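Local coordinates for protein MlnD (PDB 5IL5) that forms the dehydratase domain of a trans-AT polyketide synthase linked to macrolactin, and probably removes water from carrier-bound hydroxyacyl intermediates, at residues S182-H190 / P215-Q223; G196-A204 / E251-Q259. All blocks are in the same frame, centred on the assembly; numbering follows the deposited sequence.

Interaction 1 (S182-H190 / P215-Q223)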
ATOM      1  N   SER A 182     -11.489 -27.787   9.806  1.00 34.78           N
ATOM      2  CA  SER A 182     -11.907 -28.053   8.437  1.00 34.61           C
ATOM      3  C   SER A 182     -10.975 -29.060   7.769  1.00 34.83           C
ATOM      4  O   SER A 182      -9.784 -29.143   8.082  1.00 34.58           O
ATOM      5  CB  SER A 182     -11.938 -26.744   7.650  1.00 33.33           C
ATOM      6  OG  SER A 182     -10.657 -26.143   7.612  1.00 32.37           O
ATOM      7  N   ASP A 183     -11.530 -29.830   6.827  1.00 42.06           N
ATOM      8  CA  ASP A 183     -10.723 -30.826   6.124  1.00 42.43           C
ATOM      9  C   ASP A 183      -9.521 -30.189   5.446  1.00 41.33           C
ATOM     10  O   ASP A 183      -8.499 -30.854   5.233  1.00 41.58           O
ATOM     11  CB  ASP A 183     -11.556 -31.556   5.071  1.00 43.22           C
ATOM     12  CG  ASP A 183     -12.672 -32.376   5.672  1.00 44.57           C
ATOM     13  OD1 ASP A 183     -12.680 -32.569   6.911  1.00 45.01           O
ATOM     14  OD2 ASP A 183     -13.543 -32.835   4.900  1.00 45.30           O
ATOM     15  N   SER A 184      -9.623 -28.905   5.099  1.00 33.55           N
ATOM     16  CA  SER A 184      -8.499 -28.187   4.515  1.00 32.53           C
ATOM     17  C   SER A 184      -7.324 -28.069   5.472  1.00 32.35           C
ATOM     18  O   SER A 184      -6.231 -27.699   5.033  1.00 31.77           O
ATOM     19  CB  SER A 184      -8.941 -26.790   4.088  1.00 31.44           C
ATOM     20  OG  SER A 184      -9.452 -26.082   5.202  1.00 31.25           O
ATOM     21  N   LEU A 185      -7.514 -28.380   6.753  1.00 32.96           N
ATOM     22  CA  LEU A 185      -6.441 -28.352   7.738  1.00 33.04           C
ATOM     23  C   LEU A 185      -6.122 -29.737   8.295  1.00 34.30           C
ATOM     24  O   LEU A 185      -5.429 -29.848   9.310  1.00 34.68           O
ATOM     25  CB  LEU A 185      -6.801 -27.401   8.876  1.00 32.78           C
ATOM     26  CG  LEU A 185      -6.768 -25.920   8.512  1.00 31.53           C
ATOM     27  CD1 LEU A 185      -7.577 -25.103   9.500  1.00 31.52           C
ATOM     28  CD2 LEU A 185      -5.334 -25.442   8.485  1.00 30.99           C
ATOM     29  N   LYS A 186      -6.611 -30.792   7.645  1.00 35.05           N
ATOM     30  CA  LYS A 186      -6.378 -32.165   8.085  1.00 36.34           C
ATOM     31  C   LYS A 186      -5.307 -32.788   7.192  1.00 36.50           C
ATOM     32  O   LYS A 186      -5.588 -33.511   6.236  1.00 36.98           O
ATOM     33  CB  LYS A 186      -7.680 -32.957   8.055  1.00 37.29           C
ATOM     34  CG  LYS A 186      -8.618 -32.601   9.188  1.00 37.58           C
ATOM     35  CD  LYS A 186      -9.733 -33.611   9.315  1.00 38.87           C
ATOM     36  CE  LYS A 186     -10.860 -33.071  10.161  1.00 39.09           C
ATOM     37  NZ  LYS A 186     -11.719 -34.167  10.681  1.00 40.65           N
ATOM     38  N   ALA A 187      -4.051 -32.483   7.519  1.00 36.22           N
ATOM     39  CA  ALA A 187      -2.907 -32.979   6.768  1.00 36.45           C
ATOM     40  C   ALA A 187      -2.252 -34.204   7.398  1.00 37.74           C
ATOM     41  O   ALA A 187      -1.422 -34.845   6.745  1.00 38.24           O
ATOM     42  CB  ALA A 187      -1.868 -31.864   6.621  1.00 35.45           C
ATOM     43  N   ALA A 188      -2.589 -34.538   8.638  1.00 38.40           N
ATOM     44  CA  ALA A 188      -1.990 -35.687   9.308  1.00 39.71           C
ATOM     45  C   ALA A 188      -2.495 -36.992   8.696  1.00 40.78           C
ATOM     46  O   ALA A 188      -3.707 -37.220   8.618  1.00 41.00           O
ATOM     47  CB  ALA A 188      -2.299 -35.639  10.803  1.00 40.21           C
ATOM     48  N   GLU A 189      -1.564 -37.842   8.257  1.00 48.36           N
ATOM     49  CA  GLU A 189      -1.910 -39.167   7.752  1.00 49.59           C
ATOM     50  C   GLU A 189      -1.873 -40.226   8.852  1.00 50.99           C
ATOM     51  O   GLU A 189      -2.759 -41.086   8.905  1.00 51.92           O
ATOM     52  CB  GLU A 189      -0.977 -39.574   6.605  1.00 49.86           C
ATOM     53  CG  GLU A 189      -1.205 -38.820   5.294  1.00 48.87           C
ATOM     54  CD  GLU A 189      -0.660 -39.568   4.095  1.00 49.64           C
ATOM     55  OE1 GLU A 189       0.202 -40.451   4.288  1.00 50.73           O
ATOM     56  OE2 GLU A 189      -1.095 -39.272   2.959  1.00 49.27           O
ATOM     57  N   HIS A 190      -0.866 -40.198   9.725  1.00 44.46           N
ATOM     58  CA  HIS A 190      -0.834 -41.103  10.868  1.00 45.81           C
ATOM     59  C   HIS A 190       0.117 -40.537  11.918  1.00 45.72           C
ATOM     60  O   HIS A 190       0.879 -39.604  11.657  1.00 44.77           O
ATOM     61  CB  HIS A 190      -0.441 -42.528  10.463  1.00 47.26           C
ATOM     62  CG  HIS A 190       0.903 -42.629   9.814  1.00 47.35           C
ATOM     63  ND1 HIS A 190       2.079 -42.595  10.529  1.00 47.77           N
ATOM     64  CD2 HIS A 190       1.255 -42.772   8.514  1.00 47.24           C
ATOM     65  CE1 HIS A 190       3.100 -42.713   9.699  1.00 47.90           C
ATOM     66  NE2 HIS A 190       2.626 -42.823   8.470  1.00 47.59           N
ATOM     67  N   PRO A 215      -0.995 -23.353   5.396  1.00 34.27           N
ATOM     68  CA  PRO A 215      -1.869 -23.415   6.577  1.00 33.73           C
ATOM     69  C   PRO A 215      -1.948 -24.802   7.194  1.00 33.39           C
ATOM     70  O   PRO A 215      -1.891 -24.928   8.424  1.00 32.92           O
ATOM     71  CB  PRO A 215      -3.226 -22.942   6.028  1.00 34.35           C
ATOM     72  CG  PRO A 215      -3.156 -23.194   4.572  1.00 35.19           C
ATOM     73  CD  PRO A 215      -1.737 -22.933   4.194  1.00 35.19           C
ATOM     74  N   GLU A 216      -2.062 -25.852   6.374  1.00 33.78           N
ATOM     75  CA  GLU A 216      -2.195 -27.194   6.929  1.00 33.63           C
ATOM     76  C   GLU A 216      -0.894 -27.683   7.550  1.00 33.30           C
ATOM     77  O   GLU A 216      -0.929 -28.459   8.512  1.00 33.12           O
ATOM     78  CB  GLU A 216      -2.696 -28.180   5.870  1.00 34.32           C
ATOM     79  CG  GLU A 216      -1.694 -28.620   4.809  1.00 34.79           C
ATOM     80  CD  GLU A 216      -1.486 -27.596   3.719  1.00 35.35           C
ATOM     81  OE1 GLU A 216      -2.142 -26.534   3.754  1.00 35.35           O
ATOM     82  OE2 GLU A 216      -0.677 -27.870   2.809  1.00 35.96           O
ATOM     83  N   VAL A 217       0.257 -27.244   7.037  1.00 33.42           N
ATOM     84  CA  VAL A 217       1.530 -27.656   7.624  1.00 33.34           C
ATOM     85  C   VAL A 217       1.690 -27.072   9.023  1.00 32.87           C
ATOM     86  O   VAL A 217       1.962 -27.798   9.986  1.00 32.84           O
ATOM     87  CB  VAL A 217       2.701 -27.264   6.707  1.00 33.83           C
ATOM     88  CG1 VAL A 217       4.036 -27.611   7.362  1.00 33.96           C
ATOM     89  CG2 VAL A 217       2.586 -27.979   5.379  1.00 34.55           C
ATOM     90  N   ILE A 218       1.541 -25.754   9.161  1.00 32.68           N
ATOM     91  CA  ILE A 218       1.714 -25.144  10.473  1.00 32.42           C
ATOM     92  C   ILE A 218       0.592 -25.542  11.425  1.00 32.27           C
ATOM     93  O   ILE A 218       0.782 -25.503  12.644  1.00 32.28           O
ATOM     94  CB  ILE A 218       1.841 -23.611  10.341  1.00 32.43           C
ATOM     95  CG1 ILE A 218       2.290 -22.980  11.665  1.00 32.36           C
ATOM     96  CG2 ILE A 218       0.530 -22.976   9.888  1.00 32.44           C
ATOM     97  CD1 ILE A 218       3.722 -23.279  12.060  1.00 32.64           C
ATOM     98  N   GLU A 219      -0.582 -25.919  10.912  1.00 32.34           N
ATOM     99  CA  GLU A 219      -1.629 -26.408  11.803  1.00 32.43           C
ATOM    100  C   GLU A 219      -1.339 -27.821  12.290  1.00 32.62           C
ATOM    101  O   GLU A 219      -1.735 -28.183  13.402  1.00 32.85           O
ATOM    102  CB  GLU A 219      -2.989 -26.355  11.110  1.00 32.68           C
ATOM    103  CG  GLU A 219      -4.161 -26.569  12.052  1.00 32.98           C
ATOM    104  CD  GLU A 219      -4.242 -25.528  13.146  1.00 32.97           C
ATOM    105  OE1 GLU A 219      -3.717 -24.411  12.962  1.00 32.74           O
ATOM    106  OE2 GLU A 219      -4.824 -25.837  14.203  1.00 33.34           O
ATOM    107  N   SER A 220      -0.663 -28.636  11.479  1.00 32.74           N
ATOM    108  CA  SER A 220      -0.152 -29.906  11.983  1.00 33.07           C
ATOM    109  C   SER A 220       0.754 -29.684  13.185  1.00 33.16           C
ATOM    110  O   SER A 220       0.737 -30.468  14.139  1.00 33.60           O
ATOM    111  CB  SER A 220       0.603 -30.645  10.881  1.00 33.32           C
ATOM    112  OG  SER A 220      -0.283 -31.099   9.878  1.00 33.51           O
ATOM    113  N   VAL A 221       1.563 -28.627  13.145  1.00 32.94           N
ATOM    114  CA  VAL A 221       2.415 -28.280  14.278  1.00 33.20           C
ATOM    115  C   VAL A 221       1.571 -28.094  15.528  1.00 33.36           C
ATOM    116  O   VAL A 221       1.860 -28.664  16.586  1.00 33.97           O
ATOM    117  CB  VAL A 221       3.238 -27.019  13.952  1.00 33.03           C
ATOM    118  CG1 VAL A 221       3.837 -26.388  15.219  1.00 33.37           C
ATOM    119  CG2 VAL A 221       4.308 -27.354  12.908  1.00 33.26           C
ATOM    120  N   TYR A 222       0.509 -27.299  15.423  1.00 33.05           N
ATOM    121  CA  TYR A 222      -0.361 -27.073  16.567  1.00 33.40           C
ATOM    122  C   TYR A 222      -1.058 -28.362  16.980  1.00 33.91           C
ATOM    123  O   TYR A 222      -1.174 -28.658  18.174  1.00 34.62           O
ATOM    124  CB  TYR A 222      -1.369 -25.968  16.240  1.00 33.13           C
ATOM    125  CG  TYR A 222      -2.177 -25.505  17.428  1.00 33.66           C
ATOM    126  CD1 TYR A 222      -1.554 -24.895  18.500  1.00 34.04           C
ATOM    127  CD2 TYR A 222      -3.561 -25.602  17.449  1.00 33.98           C
ATOM    128  CE1 TYR A 222      -2.264 -24.454  19.587  1.00 34.73           C
ATOM    129  CE2 TYR A 222      -4.287 -25.144  18.533  1.00 34.68           C
ATOM    130  CZ  TYR A 222      -3.633 -24.573  19.596  1.00 35.05           C
ATOM    131  OH  TYR A 222      -4.369 -24.123  20.665  1.00 35.95           O
ATOM    132  N   GLN A 223      -1.509 -29.155  16.004  1.00 33.77           N
ATOM    133  CA  GLN A 223      -2.199 -30.402  16.318  1.00 34.38           C
ATOM    134  C   GLN A 223      -1.300 -31.350  17.107  1.00 35.03           C
ATOM    135  O   GLN A 223      -1.746 -31.978  18.074  1.00 35.87           O
ATOM    136  CB  GLN A 223      -2.692 -31.061  15.028  1.00 34.22           C
ATOM    137  CG  GLN A 223      -3.941 -30.413  14.444  1.00 34.10           C
ATOM    138  CD  GLN A 223      -4.200 -30.800  13.000  1.00 34.01           C
ATOM    139  OE1 GLN A 223      -3.709 -31.815  12.526  1.00 34.17           O
ATOM    140  NE2 GLN A 223      -4.968 -29.983  12.295  1.00 33.93           N
TER

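Interaction 2 (G196-A204 / E251-Q259)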
ATOM      1  N   GLY A 196       5.908 -38.851  25.731  1.00 59.45           N
ATOM      2  CA  GLY A 196       5.700 -37.423  25.594  1.00 58.03           C
ATOM      3  C   GLY A 196       6.369 -36.861  24.362  1.00 56.50           C
ATOM      4  O   GLY A 196       6.772 -35.693  24.349  1.00 55.76           O
ATOM      5  N   GLN A 197       6.499 -37.680  23.325  1.00 53.15           N
ATOM      6  CA  GLN A 197       7.015 -37.276  22.031  1.00 51.77           C
ATOM      7  C   GLN A 197       6.061 -37.805  20.970  1.00 50.79           C
ATOM      8  O   GLN A 197       5.424 -38.842  21.164  1.00 51.61           O
ATOM      9  CB  GLN A 197       8.430 -37.829  21.813  1.00 52.77           C
ATOM     10  CG  GLN A 197       9.406 -37.532  22.955  1.00 54.19           C
ATOM     11  CD  GLN A 197      10.728 -38.267  22.794  1.00 55.49           C
ATOM     12  OE1 GLN A 197      10.801 -39.305  22.126  1.00 55.78           O
ATOM     13  NE2 GLN A 197      11.782 -37.726  23.400  1.00 56.37           N
ATOM     14  N   VAL A 198       5.933 -37.079  19.863  1.00 49.14           N
ATOM     15  CA  VAL A 198       4.999 -37.458  18.807  1.00 48.22           C
ATOM     16  C   VAL A 198       5.629 -37.133  17.461  1.00 47.15           C
ATOM     17  O   VAL A 198       6.205 -36.053  17.286  1.00 46.33           O
ATOM     18  CB  VAL A 198       3.634 -36.751  18.956  1.00 47.24           C
ATOM     19  CG1 VAL A 198       3.765 -35.250  18.754  1.00 45.84           C
ATOM     20  CG2 VAL A 198       2.610 -37.340  17.994  1.00 46.70           C
ATOM     21  N   LEU A 199       5.544 -38.071  16.522  1.00 47.30           N
ATOM     22  CA  LEU A 199       5.943 -37.844  15.138  1.00 46.37           C
ATOM     23  C   LEU A 199       4.718 -38.031  14.258  1.00 45.54           C
ATOM     24  O   LEU A 199       4.150 -39.127  14.211  1.00 46.36           O
ATOM     25  CB  LEU A 199       7.069 -38.793  14.719  1.00 47.52           C
ATOM     26  CG  LEU A 199       7.659 -38.589  13.318  1.00 46.85           C
ATOM     27  CD1 LEU A 199       8.313 -37.217  13.175  1.00 45.83           C
ATOM     28  CD2 LEU A 199       8.657 -39.686  12.987  1.00 48.29           C
ATOM     29  N   LEU A 200       4.324 -36.971  13.557  1.00 44.02           N
ATOM     30  CA  LEU A 200       3.203 -37.026  12.631  1.00 43.23           C
ATOM     31  C   LEU A 200       3.695 -37.173  11.200  1.00 42.87           C
ATOM     32  O   LEU A 200       4.665 -36.529  10.793  1.00 42.43           O
ATOM     33  CB  LEU A 200       2.338 -35.771  12.734  1.00 41.89           C
ATOM     34  CG  LEU A 200       1.741 -35.433  14.097  1.00 42.18           C
ATOM     35  CD1 LEU A 200       0.862 -34.206  13.981  1.00 40.86           C
ATOM     36  CD2 LEU A 200       0.943 -36.604  14.636  1.00 43.39           C
ATOM     37  N   LYS A 201       3.017 -38.032  10.447  1.00 43.21           N
ATOM     38  CA  LYS A 201       3.198 -38.113   9.005  1.00 42.86           C
ATOM     39  C   LYS A 201       2.168 -37.208   8.356  1.00 41.50           C
ATOM     40  O   LYS A 201       0.963 -37.388   8.559  1.00 41.48           O
ATOM     41  CB  LYS A 201       3.036 -39.541   8.491  1.00 44.13           C
ATOM     42  CG  LYS A 201       2.977 -39.622   6.972  1.00 43.87           C
ATOM     43  CD  LYS A 201       4.301 -39.248   6.351  1.00 43.78           C
ATOM     44  CE  LYS A 201       4.284 -39.516   4.864  1.00 43.89           C
ATOM     45  NZ  LYS A 201       3.599 -38.405   4.146  1.00 42.43           N
ATOM     46  N   ILE A 202       2.637 -36.233   7.589  1.00 40.46           N
ATOM     47  CA  ILE A 202       1.742 -35.258   6.997  1.00 39.16           C
ATOM     48  C   ILE A 202       1.906 -35.283   5.490  1.00 38.94           C
ATOM     49  O   ILE A 202       2.925 -35.724   4.950  1.00 39.56           O
ATOM     50  CB  ILE A 202       1.975 -33.840   7.547  1.00 38.03           C
ATOM     51  CG1 ILE A 202       3.411 -33.368   7.286  1.00 37.93           C
ATOM     52  CG2 ILE A 202       1.680 -33.828   9.031  1.00 38.40           C
ATOM     53  CD1 ILE A 202       3.552 -31.861   7.257  1.00 36.64           C
ATOM     54  N   LYS A 203       0.859 -34.832   4.813  1.00 37.79           N
ATOM     55  CA  LYS A 203       0.881 -34.657   3.371  1.00 38.54           C
ATOM     56  C   LYS A 203       0.394 -33.248   3.096  1.00 38.12           C
ATOM     57  O   LYS A 203      -0.774 -32.926   3.345  1.00 37.82           O
ATOM     58  CB  LYS A 203       0.025 -35.721   2.680  1.00 39.41           C
ATOM     59  CG  LYS A 203      -0.080 -35.571   1.187  1.00 40.45           C
ATOM     60  CD  LYS A 203      -0.870 -36.712   0.578  1.00 41.49           C
ATOM     61  CE  LYS A 203      -1.201 -36.409  -0.859  1.00 42.67           C
ATOM     62  NZ  LYS A 203       0.024 -36.334  -1.670  1.00 43.46           N
ATOM     63  N   ALA A 204       1.292 -32.409   2.597  1.00 37.11           N
ATOM     64  CA  ALA A 204       0.929 -31.037   2.323  1.00 36.89           C
ATOM     65  C   ALA A 204      -0.028 -30.999   1.145  1.00 37.80           C
ATOM     66  O   ALA A 204      -0.084 -31.915   0.319  1.00 38.76           O
ATOM     67  CB  ALA A 204       2.163 -30.189   2.030  1.00 37.09           C
ATOM     68  N   GLU A 251       9.874 -30.154   0.563  1.00 45.00           N
ATOM     69  CA  GLU A 251       8.541 -30.622   0.907  1.00 43.87           C
ATOM     70  C   GLU A 251       8.505 -31.074   2.365  1.00 42.77           C
ATOM     71  O   GLU A 251       9.328 -31.909   2.767  1.00 43.30           O
ATOM     72  CB  GLU A 251       8.150 -31.773  -0.015  1.00 44.77           C
ATOM     73  CG  GLU A 251       6.699 -32.241   0.089  1.00 43.99           C
ATOM     74  CD  GLU A 251       5.691 -31.155  -0.273  1.00 43.55           C
ATOM     75  OE1 GLU A 251       6.097 -30.141  -0.883  1.00 44.13           O
ATOM     76  OE2 GLU A 251       4.488 -31.331   0.032  1.00 42.82           O
ATOM     77  N   PRO A 252       7.598 -30.547   3.189  1.00 38.36           N
ATOM     78  CA  PRO A 252       7.464 -31.055   4.559  1.00 37.57           C
ATOM     79  C   PRO A 252       6.742 -32.396   4.586  1.00 37.60           C
ATOM     80  O   PRO A 252       5.766 -32.616   3.866  1.00 37.62           O
ATOM     81  CB  PRO A 252       6.654 -29.956   5.262  1.00 36.44           C
ATOM     82  CG  PRO A 252       5.840 -29.350   4.178  1.00 36.53           C
ATOM     83  CD  PRO A 252       6.687 -29.418   2.933  1.00 37.78           C
ATOM     84  N   VAL A 253       7.247 -33.303   5.422  1.00 37.81           N
ATOM     85  CA  VAL A 253       6.774 -34.682   5.441  1.00 38.17           C
ATOM     86  C   VAL A 253       6.368 -35.080   6.853  1.00 37.61           C
ATOM     87  O   VAL A 253       5.398 -35.821   7.043  1.00 37.48           O
ATOM     88  CB  VAL A 253       7.859 -35.638   4.909  1.00 39.54           C
ATOM     89  CG1 VAL A 253       7.357 -37.077   4.892  1.00 40.06           C
ATOM     90  CG2 VAL A 253       8.314 -35.224   3.522  1.00 40.38           C
ATOM     91  N   TYR A 254       7.101 -34.593   7.853  1.00 25.71           N
ATOM     92  CA  TYR A 254       6.881 -34.992   9.235  1.00 24.41           C
ATOM     93  C   TYR A 254       6.770 -33.774  10.139  1.00 24.15           C
ATOM     94  O   TYR A 254       7.291 -32.698   9.836  1.00 24.95           O
ATOM     95  CB  TYR A 254       8.011 -35.883   9.753  1.00 24.29           C
ATOM     96  CG  TYR A 254       8.145 -37.213   9.060  1.00 24.63           C
ATOM     97  CD1 TYR A 254       7.354 -38.292   9.433  1.00 24.00           C
ATOM     98  CD2 TYR A 254       9.066 -37.396   8.041  1.00 25.83           C
ATOM     99  CE1 TYR A 254       7.477 -39.506   8.813  1.00 24.52           C
ATOM    100  CE2 TYR A 254       9.189 -38.610   7.412  1.00 26.37           C
ATOM    101  CZ  TYR A 254       8.392 -39.662   7.802  1.00 25.69           C
ATOM    102  OH  TYR A 254       8.516 -40.876   7.176  1.00 26.44           O
ATOM    103  N   VAL A 255       6.100 -33.973  11.273  1.00 23.27           N
ATOM    104  CA  VAL A 255       6.061 -33.005  12.361  1.00 23.15           C
ATOM    105  C   VAL A 255       6.428 -33.724  13.658  1.00 22.68           C
ATOM    106  O   VAL A 255       5.781 -34.710  14.031  1.00 22.18           O
ATOM    107  CB  VAL A 255       4.678 -32.335  12.465  1.00 23.10           C
ATOM    108  CG1 VAL A 255       4.551 -31.510  13.742  1.00 23.11           C
ATOM    109  CG2 VAL A 255       4.404 -31.470  11.229  1.00 24.02           C
ATOM    110  N   TYR A 256       7.457 -33.232  14.345  1.00 25.24           N
ATOM    111  CA  TYR A 256       7.944 -33.819  15.593  1.00 25.29           C
ATOM    112  C   TYR A 256       7.814 -32.811  16.729  1.00 25.72           C
ATOM    113  O   TYR A 256       8.197 -31.649  16.571  1.00 26.33           O
ATOM    114  CB  TYR A 256       9.405 -34.257  15.453  1.00 25.97           C
ATOM    115  CG  TYR A 256      10.022 -34.761  16.737  1.00 26.51           C
ATOM    116  CD1 TYR A 256       9.751 -36.040  17.210  1.00 26.31           C
ATOM    117  CD2 TYR A 256      10.873 -33.961  17.480  1.00 27.54           C
ATOM    118  CE1 TYR A 256      10.314 -36.502  18.382  1.00 27.18           C
ATOM    119  CE2 TYR A 256      11.438 -34.413  18.659  1.00 28.43           C
ATOM    120  CZ  TYR A 256      11.155 -35.688  19.105  1.00 28.28           C
ATOM    121  OH  TYR A 256      11.712 -36.149  20.278  1.00 29.53           O
ATOM    122  N   ALA A 257       7.297 -33.256  17.877  1.00 23.59           N
ATOM    123  CA  ALA A 257       7.068 -32.376  19.022  1.00 24.27           C
ATOM    124  C   ALA A 257       7.461 -33.074  20.320  1.00 25.02           C
ATOM    125  O   ALA A 257       7.338 -34.295  20.434  1.00 24.77           O
ATOM    126  CB  ALA A 257       5.595 -31.941  19.075  1.00 23.93           C
ATOM    127  N   GLU A 258       7.923 -32.296  21.309  1.00 33.56           N
ATOM    128  CA  GLU A 258       8.352 -32.900  22.569  1.00 34.75           C
ATOM    129  C   GLU A 258       8.290 -31.915  23.735  1.00 36.22           C
ATOM    130  O   GLU A 258       8.124 -30.706  23.563  1.00 36.38           O
ATOM    131  CB  GLU A 258       9.776 -33.455  22.462  1.00 35.44           C
ATOM    132  CG  GLU A 258      10.809 -32.456  21.982  1.00 36.03           C
ATOM    133  CD  GLU A 258      12.218 -32.992  22.141  1.00 37.28           C
ATOM    134  OE1 GLU A 258      12.392 -34.231  22.041  1.00 37.09           O
ATOM    135  OE2 GLU A 258      13.145 -32.181  22.377  1.00 38.66           O
ATOM    136  N   GLN A 259       8.434 -32.494  24.933  1.00 48.25           N
ATOM    137  CA  GLN A 259       8.538 -31.853  26.255  1.00 50.29           C
ATOM    138  C   GLN A 259       7.159 -31.596  26.842  1.00 50.44           C
ATOM    139  O   GLN A 259       6.829 -32.116  27.915  1.00 51.82           O
ATOM    140  CB  GLN A 259       9.338 -30.545  26.238  1.00 51.24           C
ATOM    141  CG  GLN A 259      10.754 -30.722  26.783  1.00 53.08           C
ATOM    142  CD  GLN A 259      11.416 -29.414  27.151  1.00 54.78           C
ATOM    143  OE1 GLN A 259      11.032 -28.326  26.672  1.00 54.28           O
ATOM    144  NE2 GLN A 259      12.432 -29.509  28.012  1.00 57.11           N
TER

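Interaction 1 (S182-H190 / P215-Q223)
Gln-223 reaches out from helix 215-229 to hold the backbone of Leu-185 in the loop that runs alongside. Its CB starts toward that loop, and a chi1 of -77° sets CG anti to the carbonyl carbon; from there the chain runs extended. CB and CG mainly give length, with CD the first atom near the loop, 4.0 Å from Leu-185 O. At the tip, NE2 donates to Leu-185 O over 3.0 Å with an N-H...O angle of 158°. The acceptor lies close to the plane of the amide, whereas the donor is tilted 26° from the carbonyl plane. The other tip atom, OE1, is bonded to Tyr-171 OH, which is also bonded to Ala-188 N, while NE2 has a second partner in Tyr-179 OH. With both amide atoms engaged, rotation of the group is restrained.

Helix 215-229 turns Val-217 and Val-221 toward strand 266-272, so the loop lies against another flank of a helix that has sheet beside it. This agrees with the central helix of a hotdog fold, here the predicted C-terminal one.

Leu-185 makes its apolar contact through one methyl, CD2, which packs on Pro-215 CB. CD2 also sits 3.5 Å from Pro-215 O and 3.6 Å from Glu-219 CB, and the leucine and glutamate side chains run at a slant to one another. Further along, Ala-187 CB faces positions one helical turn apart, 3.7 Å from both Glu-216 CG and Ser-220 OG. That hydroxyl is turned back on its own helix: OG donates to Glu-216 O over 3.0 Å, and Ser-220 N reaches the same oxygen from the opposite face of the carbonyl plane. The carboxylate of Glu-216 leaves the contact, OE2 accepting from Lys-205 N.

Interaction 2 (G196-A204 / E251-Q259)
Val-198 and Ala-257 form a hydrogen-bonded antiparallel pair, as do Leu-200 and Val-255, with Leu-199 and Tyr-256 as the non-hydrogen-bonded pair between them. The N-to-C directions of the short strand segments 197-202 and 254-258 differ by 167°, nearly antiparallel, and their axes come within 4.5 Å. Leu-200 N to Val-255 O is the shortest of the cross-strand bonds at 2.7 Å, nearly straight and in the carbonyl plane. Ile-202 N to Val-253 O extends the ladder.

On one face Leu-199 points its CD1 between two tyrosines, 3.7 Å from Tyr-254 CB and 3.9 Å from Tyr-256 CB, meeting the Tyr-256 ring at its edge. Having CG anti to the backbone N (chi1 -175°) brings this branch toward the partner strand. Further along, the Gln-197 amide crosses the end of Tyr-256, CD lying 3.4 Å from OH; the tyrosine hydroxyl instead donates to Glu-258 OE1 over 2.7 Å, on the anti side of the carboxylate and 32° out of its plane.

Val-198, Leu-200, Val-255 and Ala-257 make the opposite face apolar, Val-198 CG1 meeting Ala-257 CB. Where the ladder ends, the end of Ile-202 reaches over, CD1 to Val-255 CG2 at 4.1 Å, and the aliphatic part of Lys-201 slants across Val-253, CE being 3.9 Å from CG1.

In the next shell, Leu-200 rests on Ala-224 of helix 215-229. Strand 188-194 flanks 197-202, and strand 266-272 flanks 254-258, where Val-253 and Tyr-254 both face Leu-272 in a classic beta bulge. Antiparallel strands laid against a long helix in this way are the hallmark of a hotdog fold.

In the fold
From the N terminus the four segments come in alternating order, 182-190, 196-204, 215-223 and 251-259, so the two contacts cross. Interaction 1 closes a loop of 24 residues that contains the strand of 196-204; interaction 2 closes one of 46 residues that contains helix 215-229. Their centres lie about 10 Å apart. Strands 188-194 and 197-202 are sheet neighbours, joined by probable hydrogen bonds from Glu-189 N to Lys-201 O (2.6 Å) and from Lys-201 N to His-190 O (2.9 Å), at a classic bulge where Glu-189 and His-190 both face Lys-201. Ser-220 OG packs on Ile-202 CG2, 3.5 Å away, linking helix to sheet within the predicted C-terminal hotdog.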